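Local coordinates for protein ParA (Salmonella enterica subsp. enterica serovar Newport str. SL317, PDB 3EZF) that probably drives plasmid partition as a P-loop ATPase and, in an ADP-dependent manner, regulates transcription through a winged helix-turn-helix DNA-binding domain, at residues 70-75 against 92-97; 74-79 against 83-88; 182-187 against 236-241; 266-271 against 299-304. All coordinates share one frame; numbering follows the deposited sequence.

Contact 1 of 4, residues 70-75 against 92-97. Unlike the reference sequence in segment 70-75: D70 (reference Gly), Q73 (reference Glu).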
loop_
_atom_site.group_PDB
_atom_site.type_symbol
_atom_site.label_atom_id
_atom_site.label_comp_id
_atom_site.label_asym_id
_atom_site.label_seq_id
_atom_site.Cartn_x
_atom_site.Cartn_y
_atom_site.Cartn_z
ATOM N N ASP A 70 26.005 42.302 19.411
ATOM C CA ASP A 70 26.395 42.651 18.050
ATOM C C ASP A 70 25.410 42.158 16.987
ATOM O O ASP A 70 25.786 41.473 16.033
ATOM C CB ASP A 70 27.797 42.124 17.763
ATOM C CG ASP A 70 27.830 40.630 17.607
ATOM O OD1 ASP A 70 27.124 39.949 18.378
ATOM O OD2 ASP A 70 28.567 40.140 16.719
ATOM N N GLY A 71 24.145 42.535 17.164
ATOM C CA GLY A 71 23.106 42.146 16.231
ATOM C C GLY A 71 22.373 40.888 16.645
ATOM O O GLY A 71 22.363 40.505 17.812
ATOM N N TYR A 72 21.766 40.228 15.672
ATOM C CA TYR A 72 21.012 39.007 15.925
ATOM C C TYR A 72 19.831 39.312 16.832
ATOM O O TYR A 72 20.000 39.913 17.893
ATOM C CB TYR A 72 21.886 37.933 16.583
ATOM C CG TYR A 72 21.283 36.554 16.459
ATOM C CD1 TYR A 72 21.801 35.625 15.562
ATOM C CD2 TYR A 72 20.142 36.202 17.187
ATOM C CE1 TYR A 72 21.199 34.385 15.387
ATOM C CE2 TYR A 72 19.534 34.966 17.022
ATOM C CZ TYR A 72 20.068 34.063 16.117
ATOM O OH TYR A 72 19.470 32.847 15.918
ATOM N N GLN A 73 18.649 38.859 16.416
ATOM C CA GLN A 73 17.396 39.077 17.144
ATOM C C GLN A 73 16.724 37.784 17.510
ATOM O O GLN A 73 16.319 37.027 16.625
ATOM C CB GLN A 73 16.401 39.797 16.260
ATOM C CG GLN A 73 15.472 40.749 16.932
ATOM C CD GLN A 73 15.530 42.020 16.186
ATOM O OE1 GLN A 73 16.601 42.617 16.092
ATOM N NE2 GLN A 73 14.411 42.437 15.599
ATOM N N PHE A 74 16.526 37.554 18.794
ATOM C CA PHE A 74 15.851 36.334 19.178
ATOM C C PHE A 74 14.342 36.585 19.115
ATOM O O PHE A 74 13.876 37.722 19.225
ATOM C CB PHE A 74 16.274 35.908 20.590
ATOM C CG PHE A 74 17.732 35.564 20.707
ATOM C CD1 PHE A 74 18.183 34.282 20.429
ATOM C CD2 PHE A 74 18.660 36.537 21.064
ATOM C CE1 PHE A 74 19.536 33.980 20.500
ATOM C CE2 PHE A 74 20.012 36.248 21.138
ATOM C CZ PHE A 74 20.454 34.970 20.857
ATOM N N ASN A 75 13.596 35.507 18.920
ATOM C CA ASN A 75 12.145 35.542 18.835
ATOM C C ASN A 75 11.562 35.791 20.237
ATOM O O ASN A 75 12.090 35.285 21.229
ATOM C CB ASN A 75 11.676 34.196 18.266
ATOM C CG ASN A 75 10.241 34.204 17.849
ATOM O OD1 ASN A 75 9.830 35.020 17.038
ATOM N ND2 ASN A 75 9.463 33.284 18.396
ATOM N N VAL A 92 18.311 28.427 18.810
ATOM C CA VAL A 92 19.013 27.431 19.605
ATOM C C VAL A 92 20.259 26.923 18.868
ATOM O O VAL A 92 21.338 26.799 19.462
ATOM C CB VAL A 92 18.101 26.220 19.917
ATOM C CG1 VAL A 92 18.889 25.135 20.678
ATOM C CG2 VAL A 92 16.908 26.682 20.736
ATOM N N ILE A 93 20.105 26.609 17.583
ATOM C CA ILE A 93 21.224 26.136 16.779
ATOM C C ILE A 93 22.284 27.214 16.672
ATOM O O ILE A 93 23.477 26.927 16.684
ATOM C CB ILE A 93 20.771 25.767 15.369
ATOM C CG1 ILE A 93 19.875 24.532 15.443
ATOM C CG2 ILE A 93 21.984 25.549 14.462
ATOM C CD1 ILE A 93 19.180 24.201 14.152
ATOM N N ASP A 94 21.850 28.462 16.567
ATOM C CA ASP A 94 22.798 29.555 16.472
ATOM C C ASP A 94 23.527 29.808 17.797
ATOM O O ASP A 94 24.661 30.298 17.801
ATOM C CB ASP A 94 22.100 30.828 15.980
ATOM C CG ASP A 94 21.778 30.778 14.493
ATOM O OD1 ASP A 94 22.534 30.143 13.722
ATOM O OD2 ASP A 94 20.775 31.390 14.090
ATOM N N ILE A 95 22.886 29.474 18.918
ATOM C CA ILE A 95 23.516 29.652 20.222
ATOM C C ILE A 95 24.581 28.579 20.347
ATOM O O ILE A 95 25.659 28.832 20.885
ATOM C CB ILE A 95 22.510 29.494 21.391
ATOM C CG1 ILE A 95 21.737 30.799 21.606
ATOM C CG2 ILE A 95 23.251 29.094 22.667
ATOM C CD1 ILE A 95 20.662 30.703 22.633
ATOM N N TYR A 96 24.269 27.380 19.854
ATOM C CA TYR A 96 25.209 26.256 19.899
ATOM C C TYR A 96 26.372 26.586 18.978
ATOM O O TYR A 96 27.510 26.141 19.195
ATOM C CB TYR A 96 24.557 24.960 19.408
ATOM C CG TYR A 96 23.821 24.155 20.446
ATOM C CD1 TYR A 96 22.444 23.980 20.371
ATOM C CD2 TYR A 96 24.510 23.519 21.477
ATOM C CE1 TYR A 96 21.775 23.195 21.300
ATOM C CE2 TYR A 96 23.849 22.724 22.420
ATOM C CZ TYR A 96 22.481 22.564 22.325
ATOM O OH TYR A 96 21.804 21.795 23.253
ATOM N N ALA A 97 26.081 27.361 17.936
ATOM C CA ALA A 97 27.111 27.730 16.974
ATOM C C ALA A 97 27.995 28.809 17.583
ATOM O O ALA A 97 29.221 28.800 17.423
ATOM C CB ALA A 97 26.476 28.223 15.683
#
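Y72 and F74 reach from the loop after helix 57-69 to D94 and I95 on helix 89-98, two ties inside the winged helix-turn-helix domain at the point where the chain heads into what is probably the wing. In the polar tie, Y72 OH donates to D94 OD2 over 2.7 Å, landing on the lone pair of that oxygen that faces away from OD1. The acceptor lies at the edge of the phenol ring and in its plane, while the carboxylate is turned almost square to the ring, the two planes 84° apart. With CG of Y72 anti to the backbone N (chi1 -162°), the ring is carried straight out from the loop to the helix. Carbon contacts back up the bond, since Y72 CE1 lies 3.7 Å from D94 CB. Residues one turn earlier on the helix add weak hydrogen bonds, Q90 NE2 to D94 OD2 and N91 ND2 to Y72 OH, so both ends of the main bond have a second, looser partner.

The apolar tie is lighter. F74 CE1 sits 4.0 Å from I95 CG1, the two side chains crossing at about a right angle. F74 is buried, and I64 and M67 of helix 57-69 and L87 of strand 87-88 also pack on it, so this ring bridges three elements of the domain. The polar and apolar ties are joined to each other through the two aromatic rings, which meet at about 45°: Y72 CE2 stands 3.6 Å above the plane of the F74 ring, displaced toward its rim.

Contact 2 of 4, residues 74-79 against 83-88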
loop_
_atom_site.group_PDB
_atom_site.type_symbol
_atom_site.label_atom_id
_atom_site.label_comp_id
_atom_site.label_asym_id
_atom_site.label_seq_id
_atom_site.Cartn_x
_atom_site.Cartn_y
_atom_site.Cartn_z
ATOM N N PHE A 74 16.526 37.554 18.794
ATOM C CA PHE A 74 15.851 36.334 19.178
ATOM C C PHE A 74 14.342 36.585 19.115
ATOM O O PHE A 74 13.876 37.722 19.225
ATOM C CB PHE A 74 16.274 35.908 20.590
ATOM C CG PHE A 74 17.732 35.564 20.707
ATOM C CD1 PHE A 74 18.183 34.282 20.429
ATOM C CD2 PHE A 74 18.660 36.537 21.064
ATOM C CE1 PHE A 74 19.536 33.980 20.500
ATOM C CE2 PHE A 74 20.012 36.248 21.138
ATOM C CZ PHE A 74 20.454 34.970 20.857
ATOM N N ASN A 75 13.596 35.507 18.920
ATOM C CA ASN A 75 12.145 35.542 18.835
ATOM C C ASN A 75 11.562 35.791 20.237
ATOM O O ASN A 75 12.090 35.285 21.229
ATOM C CB ASN A 75 11.676 34.196 18.266
ATOM C CG ASN A 75 10.241 34.204 17.849
ATOM O OD1 ASN A 75 9.830 35.020 17.038
ATOM N ND2 ASN A 75 9.463 33.284 18.396
ATOM N N LYS A 76 10.492 36.582 20.323
ATOM C CA LYS A 76 9.861 36.872 21.615
ATOM C C LYS A 76 8.337 36.872 21.534
ATOM O O LYS A 76 7.757 37.395 20.585
ATOM C CB LYS A 76 10.330 38.226 22.170
ATOM C CG LYS A 76 11.813 38.303 22.477
ATOM C CD LYS A 76 12.582 38.873 21.306
ATOM C CE LYS A 76 12.158 40.321 21.026
ATOM N NZ LYS A 76 12.867 40.956 19.859
ATOM N N LYS A 77 7.700 36.285 22.542
ATOM C CA LYS A 77 6.243 36.206 22.618
ATOM C C LYS A 77 5.619 37.410 23.294
ATOM O O LYS A 77 6.249 38.121 24.074
ATOM C CB LYS A 77 5.795 34.992 23.419
ATOM C CG LYS A 77 5.833 33.663 22.726
ATOM C CD LYS A 77 5.343 32.613 23.713
ATOM C CE LYS A 77 5.243 31.233 23.088
ATOM N NZ LYS A 77 4.217 31.165 22.014
ATOM N N GLN A 78 4.349 37.609 22.997
ATOM C CA GLN A 78 3.577 38.687 23.568
ATOM C C GLN A 78 2.584 37.889 24.403
ATOM O O GLN A 78 1.502 37.525 23.941
ATOM C CB GLN A 78 2.848 39.437 22.456
ATOM C CG GLN A 78 2.258 40.772 22.847
ATOM C CD GLN A 78 3.164 41.927 22.482
ATOM O OE1 GLN A 78 2.730 43.078 22.436
ATOM N NE2 GLN A 78 4.432 41.628 22.223
ATOM N N VAL A 79 2.985 37.531 25.606
ATOM C CA VAL A 79 2.085 36.797 26.465
ATOM C C VAL A 79 2.031 37.659 27.692
ATOM O O VAL A 79 2.910 38.493 27.900
ATOM C CB VAL A 79 2.628 35.380 26.821
ATOM C CG1 VAL A 79 2.932 34.580 25.537
ATOM C CG2 VAL A 79 3.879 35.499 27.672
ATOM N N GLU A 83 7.283 41.487 27.513
ATOM C CA GLU A 83 7.974 40.786 26.330
ATOM C C GLU A 83 8.480 39.457 26.939
ATOM O O GLU A 83 8.854 39.445 28.110
ATOM C CB GLU A 83 9.272 41.464 25.749
ATOM C CG GLU A 83 9.603 41.175 24.264
ATOM C CD GLU A 83 8.523 41.726 23.378
ATOM O OE1 GLU A 83 8.331 42.966 23.351
ATOM O OE2 GLU A 83 7.840 40.915 22.728
ATOM N N GLN A 84 8.581 38.376 26.159
ATOM C CA GLN A 84 9.031 37.048 26.639
ATOM C C GLN A 84 10.443 36.680 26.166
ATOM O O GLN A 84 11.413 37.376 26.476
ATOM C CB GLN A 84 8.064 35.996 26.123
ATOM C CG GLN A 84 6.946 35.678 27.057
ATOM C CD GLN A 84 7.447 34.978 28.284
ATOM O OE1 GLN A 84 8.526 34.400 28.259
ATOM N NE2 GLN A 84 6.669 35.007 29.363
ATOM N N TYR A 85 10.535 35.590 25.406
ATOM C CA TYR A 85 11.789 35.071 24.860
ATOM C C TYR A 85 11.467 33.654 24.460
ATOM O O TYR A 85 11.491 32.752 25.289
ATOM C CB TYR A 85 12.903 35.044 25.908
ATOM C CG TYR A 85 14.070 35.958 25.592
ATOM C CD1 TYR A 85 14.627 36.773 26.579
ATOM C CD2 TYR A 85 14.596 36.035 24.304
ATOM C CE1 TYR A 85 15.661 37.647 26.291
ATOM C CE2 TYR A 85 15.633 36.903 24.005
ATOM C CZ TYR A 85 16.160 37.714 25.005
ATOM O OH TYR A 85 17.156 38.630 24.731
ATOM N N ALA A 86 11.130 33.470 23.190
ATOM C CA ALA A 86 10.786 32.160 22.676
ATOM C C ALA A 86 11.694 31.895 21.513
ATOM O O ALA A 86 11.339 32.193 20.382
ATOM C CB ALA A 86 9.347 32.148 22.224
ATOM N N LEU A 87 12.869 31.338 21.793
ATOM C CA LEU A 87 13.854 31.057 20.756
ATOM C C LEU A 87 13.364 29.927 19.871
ATOM O O LEU A 87 12.710 28.999 20.347
ATOM C CB LEU A 87 15.207 30.658 21.374
ATOM C CG LEU A 87 15.721 31.242 22.690
ATOM C CD1 LEU A 87 17.181 30.850 22.817
ATOM C CD2 LEU A 87 15.576 32.754 22.727
ATOM N N THR A 88 13.690 30.016 18.584
ATOM C CA THR A 88 13.300 29.003 17.606
ATOM C C THR A 88 14.398 27.967 17.430
ATOM O O THR A 88 15.517 28.148 17.894
ATOM C CB THR A 88 13.091 29.612 16.239
ATOM O OG1 THR A 88 14.342 30.147 15.771
ATOM C CG2 THR A 88 12.043 30.704 16.309
#
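F74 and Y85 cross at a slant, with F74 CB set in the plane of the phenol ring at its edge, 3.6 Å from Y85 CE2. L87 crosses F74 obliquely too, its CD2 3.8 Å from F74 CD1. K76 instead runs alongside Y85, pointing the same way, its CG 4.0 Å from Y85 CD2. Elsewhere K77 lays its aliphatic carbons against its partners, CB against Q84 CB and CG 3.9 Å from A86 CB.

N75 grips A86 by two hydrogen bonds. Its CG is anti to the backbone N (chi1 -168°), which brings the amide N to the A86 carbonyl. N75 ND2 donates to A86 O across 2.9 Å, the oxygen lying in the amide plane and the donor in the carbonyl plane. The return bond, A86 N to N75 O at 2.8 Å, arrives 40° above the carbonyl plane. Farther out, Q84 N to K77 O is weak.

This irregular hairpin is probably the wing. Y85 OH binds E68 OE2 on helix 57-69, strand 87-88 pairs antiparallel with strand 43-44, and N91 OD1 of helix 89-98 accepts from the backbone N of both N75 and T88, joining the hairpin base to that helix.

Contact 3 of 4, residues 182-187 against 236-241. Unlike the reference sequence in segment 182-187: N184 (reference Asp). Unlike the reference sequence in segment 236-241: R238 (reference Lys), N239 (reference Lys).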
loop_
_atom_site.group_PDB
_atom_site.type_symbol
_atom_site.label_atom_id
_atom_site.label_comp_id
_atom_site.label_asym_id
_atom_site.label_seq_id
_atom_site.Cartn_x
_atom_site.Cartn_y
_atom_site.Cartn_z
ATOM N N LEU A 182 16.324 10.338 -14.576
ATOM C CA LEU A 182 16.384 10.188 -16.023
ATOM C C LEU A 182 16.791 11.469 -16.755
ATOM O O LEU A 182 17.362 11.408 -17.847
ATOM C CB LEU A 182 15.033 9.683 -16.553
ATOM C CG LEU A 182 14.660 8.239 -16.180
ATOM C CD1 LEU A 182 13.253 7.895 -16.692
ATOM C CD2 LEU A 182 15.695 7.295 -16.776
ATOM N N ASN A 183 16.529 12.624 -16.145
ATOM C CA ASN A 183 16.852 13.894 -16.785
ATOM C C ASN A 183 18.273 14.408 -16.597
ATOM O O ASN A 183 18.556 15.563 -16.918
ATOM C CB ASN A 183 15.868 14.973 -16.342
ATOM C CG ASN A 183 14.439 14.589 -16.609
ATOM O OD1 ASN A 183 14.133 13.990 -17.634
ATOM N ND2 ASN A 183 13.548 14.942 -15.690
ATOM N N ASN A 184 19.167 13.567 -16.093
ATOM C CA ASN A 184 20.552 13.981 -15.890
ATOM C C ASN A 184 20.655 15.464 -15.463
ATOM O O ASN A 184 21.382 16.245 -16.079
ATOM C CB ASN A 184 21.330 13.764 -17.186
ATOM C CG ASN A 184 22.813 13.618 -16.959
ATOM O OD1 ASN A 184 23.340 14.045 -15.939
ATOM N ND2 ASN A 184 23.502 13.016 -17.919
ATOM N N LEU A 185 19.916 15.842 -14.417
ATOM C CA LEU A 185 19.922 17.212 -13.904
ATOM C C LEU A 185 21.242 17.560 -13.243
ATOM O O LEU A 185 22.086 16.690 -13.015
ATOM C CB LEU A 185 18.807 17.407 -12.889
ATOM C CG LEU A 185 17.406 17.039 -13.367
ATOM C CD1 LEU A 185 16.391 17.511 -12.318
ATOM C CD2 LEU A 185 17.137 17.680 -14.718
ATOM N N ASP A 186 21.394 18.841 -12.918
ATOM C CA ASP A 186 22.608 19.370 -12.296
ATOM C C ASP A 186 22.352 19.721 -10.838
ATOM O O ASP A 186 21.205 19.874 -10.417
ATOM C CB ASP A 186 23.055 20.622 -13.052
ATOM C CG ASP A 186 21.928 21.645 -13.184
ATOM O OD1 ASP A 186 21.858 22.589 -12.366
ATOM O OD2 ASP A 186 21.089 21.492 -14.097
ATOM N N ALA A 187 23.426 19.873 -10.073
ATOM C CA ALA A 187 23.302 20.190 -8.657
ATOM C C ALA A 187 22.322 21.322 -8.351
ATOM O O ALA A 187 21.486 21.215 -7.455
ATOM C CB ALA A 187 24.670 20.514 -8.090
ATOM N N LEU A 236 20.676 6.381 -9.395
ATOM C CA LEU A 236 20.340 7.072 -8.142
ATOM C C LEU A 236 21.567 7.700 -7.473
ATOM O O LEU A 236 21.506 8.827 -7.023
ATOM C CB LEU A 236 19.657 6.105 -7.148
ATOM C CG LEU A 236 18.723 6.652 -6.051
ATOM C CD1 LEU A 236 18.649 5.639 -4.930
ATOM C CD2 LEU A 236 19.204 7.961 -5.499
ATOM N N ARG A 237 22.679 6.975 -7.409
ATOM C CA ARG A 237 23.880 7.500 -6.770
ATOM C C ARG A 237 24.547 8.566 -7.617
ATOM O O ARG A 237 25.114 9.512 -7.092
ATOM C CB ARG A 237 24.902 6.378 -6.511
ATOM C CG ARG A 237 25.382 6.212 -5.048
ATOM C CD ARG A 237 26.245 7.345 -4.463
ATOM N NE ARG A 237 26.242 7.245 -2.993
ATOM C CZ ARG A 237 27.022 7.930 -2.150
ATOM N NH1 ARG A 237 27.919 8.805 -2.591
ATOM N NH2 ARG A 237 26.896 7.742 -0.842
ATOM N N ARG A 238 24.478 8.422 -8.930
ATOM C CA ARG A 238 25.132 9.372 -9.803
ATOM C C ARG A 238 24.353 10.619 -10.203
ATOM O O ARG A 238 24.929 11.693 -10.287
ATOM C CB ARG A 238 25.586 8.663 -11.077
ATOM C CG ARG A 238 26.848 9.255 -11.665
ATOM C CD ARG A 238 26.905 9.096 -13.179
ATOM N NE ARG A 238 25.936 9.959 -13.856
ATOM C CZ ARG A 238 26.187 10.607 -14.991
ATOM N NH1 ARG A 238 27.376 10.484 -15.573
ATOM N NH2 ARG A 238 25.255 11.382 -15.541
ATOM N N ASN A 239 23.054 10.492 -10.447
ATOM C CA ASN A 239 22.274 11.634 -10.908
ATOM C C ASN A 239 21.535 12.461 -9.861
ATOM O O ASN A 239 21.013 13.529 -10.174
ATOM C CB ASN A 239 21.308 11.170 -12.010
ATOM C CG ASN A 239 22.034 10.684 -13.255
ATOM O OD1 ASN A 239 21.419 10.154 -14.176
ATOM N ND2 ASN A 239 23.348 10.866 -13.285
ATOM N N ILE A 240 21.480 11.976 -8.628
ATOM C CA ILE A 240 20.822 12.739 -7.578
ATOM C C ILE A 240 21.686 12.842 -6.330
ATOM O O ILE A 240 22.129 13.931 -5.968
ATOM C CB ILE A 240 19.435 12.137 -7.176
ATOM C CG1 ILE A 240 18.436 12.308 -8.336
ATOM C CG2 ILE A 240 18.916 12.837 -5.898
ATOM C CD1 ILE A 240 17.055 11.759 -8.084
ATOM N N ILE A 241 21.934 11.695 -5.700
ATOM C CA ILE A 241 22.712 11.608 -4.463
ATOM C C ILE A 241 24.073 12.260 -4.524
ATOM O O ILE A 241 24.356 13.160 -3.735
ATOM C CB ILE A 241 22.859 10.126 -3.990
ATOM C CG1 ILE A 241 21.532 9.656 -3.373
ATOM C CG2 ILE A 241 23.973 9.996 -2.960
ATOM C CD1 ILE A 241 21.506 8.208 -2.968
#
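N184 and R238 face each other at the protein surface, R238 NH2 lying 3.6 Å from N184 CG. The asparagine amide comes up to the edge of the guanidinium, with CG close to the guanidinium plane, and the two flat groups are turned 59° apart. N239 is the inner member of the trio. Its amide lies nearly parallel to that of N184, the planes 17° apart, and it too meets the guanidinium of R238 at the edge. Three flat polar groups thus cluster where the loop passes the helix, and the two backbones are nearest at N184 and N239, CA to CA 5.8 Å.

Torsions set up the meeting. N184 carries CG anti to the backbone N (chi1 -157°), swinging its amide toward the helix, and R238 bends at chi3 to fold its guanidinium back to the loop. N184 itself takes a left-handed backbone conformation two residues past the end of helix 177-182, which turns the chain along helix 235-241.

The next shell holds both backbones. On the loop, N183 ND2 bonds E175 OE1, L185 packs on A180, and D186 sits at the N-cap of helix 187-194, its OD2 also bonded to T189 OG1. On the other side the last helical turn is of the wider pi type, with I241 N bonded to L236 O at 3.2 Å. I240 packs on A180 and M181, and L236 on M181 and I253. Helix 235-241 leads into central strand 250-254, so the contact belongs to a helical layer flanking the parallel sheet of the three-layer alpha/beta/alpha sandwich characteristic of P-loop NTPases.

Contact 4 of 4, residues 266-271 against 299-304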
loop_
_atom_site.group_PDB
_atom_site.type_symbol
_atom_site.label_atom_id
_atom_site.label_comp_id
_atom_site.label_asym_id
_atom_site.label_seq_id
_atom_site.Cartn_x
_atom_site.Cartn_y
_atom_site.Cartn_z
ATOM N N GLY A 266 18.024 1.818 -5.119
ATOM C CA GLY A 266 18.115 2.177 -3.716
ATOM C C GLY A 266 19.216 1.408 -2.991
ATOM O O GLY A 266 20.128 2.001 -2.428
ATOM N N LEU A 267 19.128 0.084 -2.996
ATOM C CA LEU A 267 20.131 -0.739 -2.341
ATOM C C LEU A 267 21.524 -0.440 -2.849
ATOM O O LEU A 267 22.491 -0.513 -2.091
ATOM C CB LEU A 267 19.862 -2.220 -2.593
ATOM C CG LEU A 267 18.714 -2.903 -1.873
ATOM C CD1 LEU A 267 18.770 -4.366 -2.183
ATOM C CD2 LEU A 267 18.831 -2.685 -0.377
ATOM N N ALA A 268 21.620 -0.117 -4.135
ATOM C CA ALA A 268 22.911 0.152 -4.779
ATOM C C ALA A 268 23.606 1.469 -4.421
ATOM O O ALA A 268 24.742 1.684 -4.824
ATOM C CB ALA A 268 22.747 0.051 -6.310
ATOM N N ALA A 269 22.944 2.337 -3.666
ATOM C CA ALA A 269 23.523 3.630 -3.332
ATOM C C ALA A 269 23.545 3.906 -1.851
ATOM O O ALA A 269 24.100 4.919 -1.416
ATOM C CB ALA A 269 22.741 4.728 -4.028
ATOM N N SER A 270 22.943 3.005 -1.082
ATOM C CA SER A 270 22.848 3.153 0.362
ATOM C C SER A 270 23.922 2.399 1.128
ATOM O O SER A 270 24.395 1.344 0.700
ATOM C CB SER A 270 21.465 2.697 0.823
ATOM O OG SER A 270 20.470 3.227 -0.034
ATOM N N ASP A 271 24.302 2.944 2.277
ATOM C CA ASP A 271 25.323 2.303 3.087
ATOM C C ASP A 271 24.759 1.711 4.365
ATOM O O ASP A 271 25.462 1.020 5.098
ATOM C CB ASP A 271 26.465 3.288 3.408
ATOM C CG ASP A 271 26.002 4.729 3.443
ATOM O OD1 ASP A 271 24.949 4.991 4.058
ATOM O OD2 ASP A 271 26.692 5.594 2.860
ATOM N N GLU A 299 22.734 -9.612 -5.354
ATOM C CA GLU A 299 23.509 -10.345 -6.340
ATOM C C GLU A 299 23.324 -9.752 -7.735
ATOM O O GLU A 299 24.300 -9.567 -8.465
ATOM C CB GLU A 299 23.145 -11.832 -6.327
ATOM C CG GLU A 299 24.010 -12.662 -5.393
ATOM C CD GLU A 299 23.788 -14.160 -5.563
ATOM O OE1 GLU A 299 24.515 -14.953 -4.915
ATOM O OE2 GLU A 299 22.886 -14.544 -6.347
ATOM N N GLN A 300 22.082 -9.442 -8.103
ATOM C CA GLN A 300 21.825 -8.853 -9.417
ATOM C C GLN A 300 22.718 -7.631 -9.593
ATOM O O GLN A 300 23.267 -7.406 -10.670
ATOM C CB GLN A 300 20.370 -8.424 -9.554
ATOM C CG GLN A 300 19.375 -9.537 -9.398
ATOM C CD GLN A 300 17.989 -9.106 -9.823
ATOM O OE1 GLN A 300 17.002 -9.808 -9.589
ATOM N NE2 GLN A 300 17.907 -7.945 -10.463
ATOM N N LEU A 301 22.862 -6.848 -8.529
ATOM C CA LEU A 301 23.696 -5.665 -8.571
ATOM C C LEU A 301 25.128 -6.057 -8.874
ATOM O O LEU A 301 25.920 -5.226 -9.305
ATOM C CB LEU A 301 23.641 -4.929 -7.237
ATOM C CG LEU A 301 22.353 -4.188 -6.912
ATOM C CD1 LEU A 301 22.433 -3.640 -5.501
ATOM C CD2 LEU A 301 22.154 -3.064 -7.912
ATOM N N GLU A 302 25.471 -7.320 -8.638
ATOM C CA GLU A 302 26.824 -7.781 -8.920
ATOM C C GLU A 302 26.973 -8.110 -10.407
ATOM O O GLU A 302 27.987 -7.775 -11.030
ATOM C CB GLU A 302 27.161 -9.016 -8.090
ATOM C CG GLU A 302 27.219 -8.802 -6.583
ATOM C CD GLU A 302 27.662 -10.064 -5.862
ATOM O OE1 GLU A 302 27.675 -10.084 -4.615
ATOM O OE2 GLU A 302 28.005 -11.050 -6.553
ATOM N N GLU A 303 25.960 -8.758 -10.977
ATOM C CA GLU A 303 25.995 -9.124 -12.396
ATOM C C GLU A 303 25.927 -7.916 -13.317
ATOM O O GLU A 303 26.439 -7.958 -14.437
ATOM C CB GLU A 303 24.840 -10.066 -12.745
ATOM C CG GLU A 303 24.843 -11.368 -11.970
ATOM C CD GLU A 303 23.619 -12.194 -12.262
ATOM O OE1 GLU A 303 23.528 -12.742 -13.386
ATOM O OE2 GLU A 303 22.743 -12.279 -11.370
ATOM N N GLU A 304 25.284 -6.849 -12.852
ATOM C CA GLU A 304 25.149 -5.647 -13.653
ATOM C C GLU A 304 26.416 -4.802 -13.515
ATOM O O GLU A 304 26.500 -3.691 -14.056
ATOM C CB GLU A 304 23.925 -4.853 -13.193
ATOM C CG GLU A 304 23.326 -3.947 -14.264
ATOM C CD GLU A 304 22.437 -4.702 -15.247
ATOM O OE1 GLU A 304 21.915 -4.055 -16.192
ATOM O OE2 GLU A 304 22.257 -5.934 -15.063
#
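A268 and L301 mark the closest approach of the two backbones, their CA atoms 7.0 Å apart, where the tail of helix 261-267 passes near the end of helix 294-303. On the first segment G266 O accepts two bonds from opposite faces of its carbonyl plane. One comes from A269 N at 3.1 Å. The other is the side chain of S270, whose OG donates over 2.7 Å from a position 43° out of that plane; the serine hydroxyl is thereby folded back onto that carbonyl. On the second segment E303 N bonds to E299 O at 3.1 Å and E304 N to Q300 O at 3.0 Å, as helix 294-303 runs out.

The side-chain contact is wholly apolar and rests on one leucine. L301 has CG anti to its carbonyl carbon (chi1 -72°), and from there its fork opens onto A268: CD2 stands 3.6 Å from A268 CB and CD1 3.8 Å from the same atom. CD1 also rests 4.1 Å from L267 CB, so the methyls of the fork lie against a two-residue step of backbone and beta carbons. All three residues are buried.

Around this spot L264 of helix 261-267, Y233 and V306 pack further on L301. Behind the first segment, L267 and S270 lie on F115 of strand 112-116, and A269 is covered by I241 of helix 235-241. D271, salt-bridged to R309, leads into strand 272-277, with backbone bonds to V113 and S311 that place it between strands 112-116 and 312-317.

From the N terminus, contact 1 comes first and closes the chain between the end of helix 57-69 and helix 89-98. Contact 2 nests within this closure, sharing F74 and N75; I95 and L87 touch where the two meet, so the probable wing and the helix form one packed unit. Contacts 3 and 4 follow in series in the P-loop NTPase domain: contact 3 brings the loop after helix 177-182 to helix 235-241, contact 4 the end region of helix 261-267 to helix 294-303. They neither nest nor cross, yet L236 lies on G266 and I241 on A269. Between contacts 1 and 2 and contacts 3 and 4 the nearest atoms stay at least about 22 Å apart.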